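Local coordinates for protein Kif13b (Mus musculus, PDB 5B64), which is a kinesin motor protein, seen here as its MAGUK-binding MBS domain, which binds the guanylate kinase-like GK domain of DLG, at residues I31-K37 with F112-F118; E40-Q46 with E64-R70. One frame throughout, in Å; residues are numbered along the deposited sequence.

In the fold
The two contacts use consecutive parts of the chain, residues 31-37 at the end of helix 9-34 and strand 40-46. Contact 1 joins that helix end to the chain leaving helix 106-114, while contact 2 pairs the strand with strand 64-71, the middle strand of a three-stranded antiparallel sheet. In sequence, contact 2 falls between the two halves of contact 1. Their centres are about 19 Å apart, yet they touch: Phe-118 O lies 2.9 Å from Tyr-41 OH, a probable hydrogen bond, and 3.7 Å from Val-69 CG1. Contact 1 also borders the bound DLG GK chain, reached through Phe-112, Lys-113, Arg-114 and Pro-117; contact 2 touches no other protein chain of the assembly.

Contact 1: residues I31-K37 with F112-F118; sequences IAEELDK and FKRADPF
A Schellman motif ends helix 9-34 here, beside the chain leaving helix 106-114. Asp-36 has positive phi (62/42), and Lys-37 N hydrogen-bonds to Ala-32 O (2.9 Å) and Asp-36 N to Glu-33 O (3.1 Å). The turn sends the Lys-37 side chain (chi1 m, chi2 -94°, chi3 t, chi4 p) to the end of the second helix, where the backbone leaves helical angles at Ala-115. A long cationic side chain suits this place: its NZ donates to Phe-112 O at 2.8 Å, Ala-115 O at 3.1 Å and, weakly, Lys-113 O at 3.0 Å. Beyond, Asp-116 (chi1 t) forms an Asx turn, OD1 accepting from Phe-118 N at 3.1 Å, while its OD2 forms a salt bridge with Arg-71. This turn precedes Phe-118 (chi1 m, chi2 99°), whose flat ring lies against the first helix, CA atoms of Ala-32 and Phe-118 being 6.7 Å apart. Small Ala-32 permits a CH-pi contact, its CA 3.9 Å from the ring centroid. Met-91 of helix 81-100 also touches Phe-118, and Arg-114 hydrogen-bonds to the DLG GK chain. At the ring edge, Leu-35 CD1 and Ile-31 CG2 approach Phe-118 CZ at 4.1 and 3.6 Å.

Contact 2: residues E40-Q46 with E64-R70; sequences EYKVTLQ and EPAIQVR
Four reciprocal pairs of backbone N-to-O hydrogen bonds link Glu-40 with Arg-70 (2.7 and 2.9 Å), Lys-42 with Gln-68 (2.9 and 2.7 Å), Thr-44 with Ala-66 (2.9 and 2.8 Å) and Gln-46 with Glu-64 (3.0 and 3.1 Å). Glu-40 OE1 forms salt bridges with Arg-70 NE at 3.3 Å, whose hydrogen bond is weak, and with Lys-42 NZ at 3.6 Å. The shared carboxylate helps offset the closeness of like charges, Lys-42 NZ lying 4.1 Å from Arg-70 NH2. Extended rotamers (chi1 and chi2 t in Glu-40 and Arg-70) give these side chains their reach, and a water accepts from Lys-42 NZ at 2.8 Å and weakly from Gln-68 NE2 at 3.4 Å. The strands form an antiparallel, strongly twisted pair, the axes at 129° and 4.3 Å at closest approach; strand 64-71 continues the sheet by pairing with strand 75-80. Between the hydrogen-bonded pairs lie the non-hydrogen-bonded Tyr-41/Val-69, Val-43/Ile-67 and Leu-45/Pro-65; Pro-65, with no amide hydrogen, fits such a position. As elsewhere at these positions, the CA makes a CA-H...O contact, Pro-65 CA to Thr-44 O at 3.3 Å. Beta-branched Ile-67 and Val-69 suit the extended backbone and share a face with Tyr-41 (chi1 m), whose CD1 and CE1 lie 3.9 Å from Ile-67 CG2 and 3.8 Å from Val-69 CG1. Tyr-41 packs on Val-25 and Ala-28 of helix 9-34, its OH hydrogen-bonded to Phe-118 O. Farther along, Val-43 CG1 meets Pro-65 CB at 4.2 Å, while on the other face Gln-46 NE2 approaches Ala-66 CB at 3.5 Å.

Contact 1: residues I31-K37 with F112-F118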
ATOM      1  N   ILE B  31       2.315   1.473  15.315  1.00 55.79           N
ATOM      2  CA  ILE B  31       1.346   0.895  14.405  1.00 60.25           C
ATOM      3  C   ILE B  31       1.755   1.200  12.978  1.00 62.03           C
ATOM      4  O   ILE B  31       1.663   0.347  12.084  1.00 63.17           O
ATOM      5  CB  ILE B  31      -0.039   1.483  14.650  1.00 62.35           C
ATOM      6  CG1 ILE B  31      -0.521   1.095  16.046  1.00 57.09           C
ATOM      7  CG2 ILE B  31      -1.002   1.019  13.584  1.00 65.45           C
ATOM      8  CD1 ILE B  31      -1.777   1.747  16.436  1.00 47.90           C
ATOM      9  N   ALA B  32       2.223   2.425  12.776  1.00 55.08           N
ATOM     10  CA  ALA B  32       2.699   2.829  11.473  1.00 54.45           C
ATOM     11  C   ALA B  32       3.858   1.924  11.051  1.00 60.15           C
ATOM     12  O   ALA B  32       3.944   1.489   9.903  1.00 70.64           O
ATOM     13  CB  ALA B  32       3.111   4.272  11.496  1.00 44.66           C
ATOM     14  N   GLU B  33       4.735   1.601  11.987  1.00 58.61           N
ATOM     15  CA  GLU B  33       5.866   0.740  11.659  1.00 62.81           C
ATOM     16  C   GLU B  33       5.388  -0.670  11.307  1.00 64.77           C
ATOM     17  O   GLU B  33       5.900  -1.291  10.369  1.00 66.06           O
ATOM     18  CB  GLU B  33       6.879   0.702  12.820  1.00 60.90           C
ATOM     19  CG  GLU B  33       8.201   0.041  12.473  1.00 75.99           C
ATOM     20  CD  GLU B  33       9.051   0.861  11.500  1.00 97.13           C
ATOM     21  OE1 GLU B  33       8.923   2.112  11.470  1.00106.10           O
ATOM     22  OE2 GLU B  33       9.860   0.248  10.766  1.00103.01           O
ATOM     23  N   GLU B  34       4.412  -1.168  12.067  1.00 63.84           N
ATOM     24  CA  GLU B  34       3.901  -2.522  11.869  1.00 70.14           C
ATOM     25  C   GLU B  34       3.270  -2.669  10.488  1.00 72.10           C
ATOM     26  O   GLU B  34       3.400  -3.712   9.824  1.00 67.79           O
ATOM     27  CB  GLU B  34       2.869  -2.877  12.947  1.00 70.49           C
ATOM     28  CG  GLU B  34       3.453  -3.180  14.322  1.00 74.31           C
ATOM     29  CD  GLU B  34       4.461  -4.322  14.291  1.00 86.78           C
ATOM     30  OE1 GLU B  34       4.047  -5.507  14.311  1.00 92.84           O
ATOM     31  OE2 GLU B  34       5.673  -4.029  14.243  1.00 90.07           O
ATOM     32  N   LEU B  35       2.593  -1.609  10.057  1.00 69.31           N
ATOM     33  CA  LEU B  35       1.821  -1.670   8.831  1.00 64.95           C
ATOM     34  C   LEU B  35       2.684  -1.341   7.632  1.00 68.48           C
ATOM     35  O   LEU B  35       2.207  -1.323   6.491  1.00 70.85           O
ATOM     36  CB  LEU B  35       0.598  -0.769   8.922  1.00 61.49           C
ATOM     37  CG  LEU B  35      -0.448  -1.253   9.929  1.00 62.72           C
ATOM     38  CD1 LEU B  35      -1.795  -0.942   9.413  1.00 70.80           C
ATOM     39  CD2 LEU B  35      -0.360  -2.737  10.169  1.00 65.29           C
ATOM     40  N   ASP B  36       3.964  -1.121   7.920  1.00 66.31           N
ATOM     41  CA  ASP B  36       4.978  -0.815   6.931  1.00 67.42           C
ATOM     42  C   ASP B  36       4.650   0.494   6.226  1.00 71.30           C
ATOM     43  O   ASP B  36       4.779   0.628   5.002  1.00 76.06           O
ATOM     44  CB  ASP B  36       5.156  -1.969   5.951  1.00 76.78           C
ATOM     45  CG  ASP B  36       6.458  -1.878   5.187  1.00 97.22           C
ATOM     46  OD1 ASP B  36       7.383  -1.186   5.672  1.00102.31           O
ATOM     47  OD2 ASP B  36       6.561  -2.501   4.104  1.00107.52           O
ATOM     48  N   LYS B  37       4.203   1.452   7.027  1.00 68.62           N
ATOM     49  CA  LYS B  37       3.954   2.814   6.581  1.00 69.26           C
ATOM     50  C   LYS B  37       4.734   3.733   7.513  1.00 74.91           C
ATOM     51  O   LYS B  37       4.136   4.586   8.161  1.00 81.54           O
ATOM     52  CB  LYS B  37       2.471   3.148   6.720  1.00 68.55           C
ATOM     53  CG  LYS B  37       1.525   2.259   5.951  1.00 74.19           C
ATOM     54  CD  LYS B  37       1.201   2.858   4.592  1.00 81.15           C
ATOM     55  CE  LYS B  37       0.733   1.783   3.636  1.00 90.13           C
ATOM     56  NZ  LYS B  37      -0.424   1.007   4.169  1.00 91.93           N
ATOM     57  N   PHE B 112      -4.593  -3.390   2.415  1.00 65.21           N
ATOM     58  CA  PHE B 112      -3.664  -2.926   3.449  1.00 65.24           C
ATOM     59  C   PHE B 112      -2.596  -1.979   2.897  1.00 70.28           C
ATOM     60  O   PHE B 112      -2.190  -1.033   3.581  1.00 69.79           O
ATOM     61  CB  PHE B 112      -3.044  -4.103   4.243  1.00 54.19           C
ATOM     62  CG  PHE B 112      -4.037  -4.796   5.148  1.00 59.65           C
ATOM     63  CD1 PHE B 112      -4.469  -4.189   6.325  1.00 57.58           C
ATOM     64  CD2 PHE B 112      -4.593  -6.022   4.791  1.00 60.08           C
ATOM     65  CE1 PHE B 112      -5.426  -4.809   7.145  1.00 59.48           C
ATOM     66  CE2 PHE B 112      -5.547  -6.662   5.616  1.00 56.84           C
ATOM     67  CZ  PHE B 112      -5.965  -6.050   6.792  1.00 56.36           C
ATOM     68  N   LYS B 113      -2.151  -2.217   1.663  1.00 68.25           N
ATOM     69  CA  LYS B 113      -1.122  -1.361   1.081  1.00 67.27           C
ATOM     70  C   LYS B 113      -1.634   0.074   0.935  1.00 63.87           C
ATOM     71  O   LYS B 113      -0.922   1.032   1.229  1.00 60.22           O
ATOM     72  CB  LYS B 113      -0.642  -1.888  -0.280  1.00 68.87           C
ATOM     73  CG  LYS B 113       0.391  -0.955  -0.942  1.00 79.33           C
ATOM     74  CD  LYS B 113       0.661  -1.306  -2.410  1.00 89.45           C
ATOM     75  CE  LYS B 113       0.238  -0.184  -3.388  1.00 93.79           C
ATOM     76  NZ  LYS B 113       1.274   0.887  -3.657  1.00 93.44           N
ATOM     77  N   ARG B 114      -2.877   0.207   0.481  1.00 58.74           N
ATOM     78  CA  ARG B 114      -3.435   1.502   0.157  1.00 49.52           C
ATOM     79  C   ARG B 114      -3.989   2.246   1.369  1.00 60.60           C
ATOM     80  O   ARG B 114      -4.139   3.464   1.318  1.00 72.71           O
ATOM     81  CB  ARG B 114      -4.512   1.362  -0.928  1.00 43.93           C
ATOM     82  CG  ARG B 114      -3.983   0.830  -2.216  1.00 49.51           C
ATOM     83  CD  ARG B 114      -4.985   0.912  -3.330  1.00 57.73           C
ATOM     84  NE  ARG B 114      -5.103   2.240  -3.939  1.00 58.95           N
ATOM     85  CZ  ARG B 114      -4.246   2.750  -4.824  1.00 59.20           C
ATOM     86  NH1 ARG B 114      -3.157   2.070  -5.193  1.00 47.89           N
ATOM     87  NH2 ARG B 114      -4.475   3.957  -5.333  1.00 63.45           N
ATOM     88  N   ALA B 115      -4.295   1.532   2.453  1.00 67.17           N
ATOM     89  CA  ALA B 115      -4.939   2.169   3.594  1.00 68.99           C
ATOM     90  C   ALA B 115      -3.932   2.946   4.436  1.00 76.14           C
ATOM     91  O   ALA B 115      -3.083   2.359   5.113  1.00 80.83           O
ATOM     92  CB  ALA B 115      -5.722   1.140   4.450  1.00 49.39           C
ATOM     93  N   ASP B 116      -4.049   4.272   4.402  1.00 74.00           N
ATOM     94  CA  ASP B 116      -3.064   5.148   5.029  1.00 66.31           C
ATOM     95  C   ASP B 116      -3.668   6.263   5.887  1.00 67.67           C
ATOM     96  O   ASP B 116      -3.740   7.421   5.467  1.00 72.04           O
ATOM     97  CB  ASP B 116      -2.187   5.766   3.950  1.00 67.19           C
ATOM     98  CG  ASP B 116      -0.920   6.343   4.505  1.00 72.70           C
ATOM     99  OD1 ASP B 116      -0.803   6.412   5.744  1.00 70.58           O
ATOM    100  OD2 ASP B 116      -0.035   6.731   3.705  1.00 75.88           O
ATOM    101  N   PRO B 117      -4.098   5.918   7.105  1.00 67.59           N
ATOM    102  CA  PRO B 117      -4.590   6.957   8.017  1.00 66.64           C
ATOM    103  C   PRO B 117      -3.425   7.681   8.708  1.00 65.86           C
ATOM    104  O   PRO B 117      -3.646   8.517   9.598  1.00 68.80           O
ATOM    105  CB  PRO B 117      -5.408   6.152   9.039  1.00 58.72           C
ATOM    106  CG  PRO B 117      -4.726   4.793   9.063  1.00 54.48           C
ATOM    107  CD  PRO B 117      -4.210   4.555   7.669  1.00 60.40           C
ATOM    108  N   PHE B 118      -2.197   7.357   8.300  1.00 57.03           N
ATOM    109  CA  PHE B 118      -1.008   7.820   9.017  1.00 61.51           C
ATOM    110  C   PHE B 118      -0.466   9.152   8.476  1.00 64.89           C
ATOM    111  O   PHE B 118       0.209   9.908   9.189  1.00 63.91           O
ATOM    112  CB  PHE B 118       0.099   6.752   9.004  1.00 60.21           C
ATOM    113  CG  PHE B 118      -0.330   5.409   9.547  1.00 68.17           C
ATOM    114  CD1 PHE B 118      -0.696   4.374   8.677  1.00 68.89           C
ATOM    115  CD2 PHE B 118      -0.366   5.169  10.929  1.00 66.47           C
ATOM    116  CE1 PHE B 118      -1.097   3.131   9.177  1.00 66.55           C
ATOM    117  CE2 PHE B 118      -0.769   3.921  11.430  1.00 58.48           C
ATOM    118  CZ  PHE B 118      -1.127   2.907  10.556  1.00 60.93           C
TER

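Contact 2: residues E40-Q46 with E64-R70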
ATOM      1  N   GLU B  40       7.148   9.455  11.129  1.00 69.51           N
ATOM      2  CA  GLU B  40       7.661  10.017  12.376  1.00 74.35           C
ATOM      3  C   GLU B  40       6.619  10.950  13.006  1.00 69.82           C
ATOM      4  O   GLU B  40       6.042  11.804  12.329  1.00 63.80           O
ATOM      5  CB  GLU B  40       8.994  10.745  12.119  1.00 76.61           C
ATOM      6  CG  GLU B  40       9.484  11.610  13.267  1.00 91.47           C
ATOM      7  CD  GLU B  40      10.567  12.613  12.840  1.00108.79           C
ATOM      8  OE1 GLU B  40      10.250  13.811  12.640  1.00114.78           O
ATOM      9  OE2 GLU B  40      11.738  12.205  12.708  1.00114.24           O
ATOM     10  N   TYR B  41       6.350  10.756  14.294  1.00 65.79           N
ATOM     11  CA  TYR B  41       5.474  11.660  15.023  1.00 67.14           C
ATOM     12  C   TYR B  41       6.283  12.360  16.099  1.00 74.49           C
ATOM     13  O   TYR B  41       6.830  11.718  16.987  1.00 76.90           O
ATOM     14  CB  TYR B  41       4.266  10.928  15.616  1.00 67.19           C
ATOM     15  CG  TYR B  41       3.399  10.289  14.556  1.00 75.14           C
ATOM     16  CD1 TYR B  41       2.438  11.035  13.858  1.00 69.27           C
ATOM     17  CD2 TYR B  41       3.564   8.938  14.222  1.00 76.25           C
ATOM     18  CE1 TYR B  41       1.661  10.443  12.868  1.00 64.92           C
ATOM     19  CE2 TYR B  41       2.795   8.345  13.245  1.00 73.50           C
ATOM     20  CZ  TYR B  41       1.851   9.096  12.566  1.00 67.43           C
ATOM     21  OH  TYR B  41       1.111   8.477  11.583  1.00 64.82           O
ATOM     22  N   LYS B  42       6.384  13.678  15.977  1.00 76.06           N
ATOM     23  CA  LYS B  42       7.105  14.492  16.931  1.00 78.69           C
ATOM     24  C   LYS B  42       6.146  15.484  17.588  1.00 73.91           C
ATOM     25  O   LYS B  42       5.256  16.026  16.936  1.00 77.82           O
ATOM     26  CB  LYS B  42       8.215  15.265  16.226  1.00 87.12           C
ATOM     27  CG  LYS B  42       9.567  14.578  16.132  1.00 90.96           C
ATOM     28  CD  LYS B  42      10.571  15.560  15.527  1.00 98.79           C
ATOM     29  CE  LYS B  42      11.881  14.889  15.123  1.00105.11           C
ATOM     30  NZ  LYS B  42      12.734  15.806  14.302  1.00106.43           N
ATOM     31  N   VAL B  43       6.338  15.731  18.877  1.00 66.76           N
ATOM     32  CA  VAL B  43       5.511  16.690  19.588  1.00 67.74           C
ATOM     33  C   VAL B  43       6.119  18.107  19.545  1.00 71.03           C
ATOM     34  O   VAL B  43       7.295  18.307  19.886  1.00 74.50           O
ATOM     35  CB  VAL B  43       5.257  16.234  21.048  1.00 54.54           C
ATOM     36  CG1 VAL B  43       4.441  17.276  21.821  1.00 56.58           C
ATOM     37  CG2 VAL B  43       4.570  14.873  21.074  1.00 47.22           C
ATOM     38  N   THR B  44       5.313  19.068  19.088  1.00 63.96           N
ATOM     39  CA  THR B  44       5.655  20.487  19.133  1.00 68.68           C
ATOM     40  C   THR B  44       4.540  21.305  19.766  1.00 73.92           C
ATOM     41  O   THR B  44       3.545  20.787  20.266  1.00 67.72           O
ATOM     42  CB  THR B  44       5.826  21.098  17.735  1.00 73.02           C
ATOM     43  OG1 THR B  44       5.343  20.188  16.730  1.00 71.40           O
ATOM     44  CG2 THR B  44       7.283  21.523  17.478  1.00 76.25           C
ATOM     45  N   LEU B  45       4.699  22.614  19.703  1.00 87.23           N
ATOM     46  CA  LEU B  45       3.642  23.496  20.149  1.00 86.54           C
ATOM     47  C   LEU B  45       2.910  24.156  18.989  1.00 92.37           C
ATOM     48  O   LEU B  45       3.408  24.247  17.858  1.00 96.06           O
ATOM     49  CB  LEU B  45       4.206  24.557  21.080  1.00 73.03           C
ATOM     50  CG  LEU B  45       4.831  23.958  22.342  1.00 70.79           C
ATOM     51  CD1 LEU B  45       5.165  25.063  23.346  1.00 75.06           C
ATOM     52  CD2 LEU B  45       3.975  22.860  22.984  1.00 59.34           C
ATOM     53  N   GLN B  46       1.697  24.588  19.276  1.00 90.22           N
ATOM     54  CA  GLN B  46       1.070  25.577  18.432  1.00 91.41           C
ATOM     55  C   GLN B  46       0.206  26.476  19.295  1.00 85.84           C
ATOM     56  O   GLN B  46      -0.116  26.156  20.444  1.00 87.11           O
ATOM     57  CB  GLN B  46       0.277  24.947  17.277  1.00 88.16           C
ATOM     58  CG  GLN B  46      -1.044  24.278  17.658  1.00 89.59           C
ATOM     59  CD  GLN B  46      -1.696  23.572  16.458  1.00 89.32           C
ATOM     60  OE1 GLN B  46      -1.493  23.969  15.300  1.00 91.76           O
ATOM     61  NE2 GLN B  46      -2.462  22.511  16.729  1.00 75.70           N
ATOM     62  N   GLU B  64      -0.502  24.785  23.232  1.00 78.24           N
ATOM     63  CA  GLU B  64      -0.949  23.442  23.490  1.00 82.21           C
ATOM     64  C   GLU B  64      -0.200  22.560  22.503  1.00 82.38           C
ATOM     65  O   GLU B  64       0.369  23.062  21.530  1.00 85.26           O
ATOM     66  CB  GLU B  64      -2.447  23.352  23.294  1.00 79.43           C
ATOM     67  CG  GLU B  64      -2.879  23.619  21.894  1.00 88.23           C
ATOM     68  CD  GLU B  64      -4.379  23.767  21.817  1.00106.59           C
ATOM     69  OE1 GLU B  64      -4.984  23.304  20.818  1.00107.68           O
ATOM     70  OE2 GLU B  64      -4.951  24.346  22.772  1.00114.43           O
ATOM     71  N   PRO B  65      -0.156  21.249  22.766  1.00 74.28           N
ATOM     72  CA  PRO B  65       0.635  20.397  21.873  1.00 68.57           C
ATOM     73  C   PRO B  65       0.039  20.206  20.478  1.00 64.90           C
ATOM     74  O   PRO B  65      -1.182  20.135  20.282  1.00 72.52           O
ATOM     75  CB  PRO B  65       0.695  19.059  22.619  1.00 66.12           C
ATOM     76  CG  PRO B  65       0.354  19.384  24.032  1.00 67.19           C
ATOM     77  CD  PRO B  65      -0.567  20.546  23.993  1.00 68.98           C
ATOM     78  N   ALA B  66       0.936  20.133  19.504  1.00 59.98           N
ATOM     79  CA  ALA B  66       0.592  19.755  18.138  1.00 63.41           C
ATOM     80  C   ALA B  66       1.587  18.692  17.670  1.00 65.03           C
ATOM     81  O   ALA B  66       2.618  18.454  18.316  1.00 68.64           O
ATOM     82  CB  ALA B  66       0.600  20.974  17.203  1.00 58.74           C
ATOM     83  N   ILE B  67       1.276  18.047  16.555  1.00 62.24           N
ATOM     84  CA  ILE B  67       2.015  16.873  16.139  1.00 61.69           C
ATOM     85  C   ILE B  67       2.663  17.080  14.787  1.00 63.36           C
ATOM     86  O   ILE B  67       1.974  17.301  13.777  1.00 61.73           O
ATOM     87  CB  ILE B  67       1.093  15.644  16.042  1.00 64.54           C
ATOM     88  CG1 ILE B  67       0.288  15.468  17.333  1.00 55.90           C
ATOM     89  CG2 ILE B  67       1.903  14.408  15.664  1.00 55.19           C
ATOM     90  CD1 ILE B  67       1.124  15.295  18.562  1.00 55.34           C
ATOM     91  N   GLN B  68       3.989  17.004  14.768  1.00 61.89           N
ATOM     92  CA  GLN B  68       4.710  17.072  13.517  1.00 72.07           C
ATOM     93  C   GLN B  68       4.754  15.687  12.911  1.00 67.32           C
ATOM     94  O   GLN B  68       5.229  14.745  13.535  1.00 63.79           O
ATOM     95  CB  GLN B  68       6.121  17.603  13.710  1.00 82.81           C
ATOM     96  CG  GLN B  68       6.958  17.444  12.454  1.00 94.08           C
ATOM     97  CD  GLN B  68       8.214  18.281  12.487  1.00101.19           C
ATOM     98  OE1 GLN B  68       8.149  19.513  12.450  1.00 95.06           O
ATOM     99  NE2 GLN B  68       9.371  17.619  12.558  1.00107.60           N
ATOM    100  N   VAL B  69       4.241  15.581  11.693  1.00 64.09           N
ATOM    101  CA  VAL B  69       4.085  14.308  11.029  1.00 67.48           C
ATOM    102  C   VAL B  69       5.035  14.277   9.833  1.00 76.55           C
ATOM    103  O   VAL B  69       4.929  15.091   8.919  1.00 80.68           O
ATOM    104  CB  VAL B  69       2.620  14.097  10.577  1.00 67.55           C
ATOM    105  CG1 VAL B  69       2.453  12.736   9.929  1.00 62.41           C
ATOM    106  CG2 VAL B  69       1.663  14.250  11.753  1.00 58.75           C
ATOM    107  N   ARG B  70       5.991  13.357   9.857  1.00 77.32           N
ATOM    108  CA  ARG B  70       6.971  13.296   8.789  1.00 79.85           C
ATOM    109  C   ARG B  70       6.991  11.919   8.126  1.00 77.30           C
ATOM    110  O   ARG B  70       6.982  10.883   8.805  1.00 68.94           O
ATOM    111  CB  ARG B  70       8.363  13.688   9.296  1.00 83.70           C
ATOM    112  CG  ARG B  70       9.278  14.214   8.194  1.00 99.21           C
ATOM    113  CD  ARG B  70      10.745  14.260   8.620  1.00111.07           C
ATOM    114  NE  ARG B  70      10.993  15.202   9.709  1.00120.20           N
ATOM    115  CZ  ARG B  70      11.445  16.443   9.540  1.00128.07           C
ATOM    116  NH1 ARG B  70      11.701  16.900   8.320  1.00131.30           N
ATOM    117  NH2 ARG B  70      11.648  17.227  10.593  1.00129.87           N
TER
HETATM  118  O   HOH W   1      12.701  18.336  13.034  1.00 93.96           O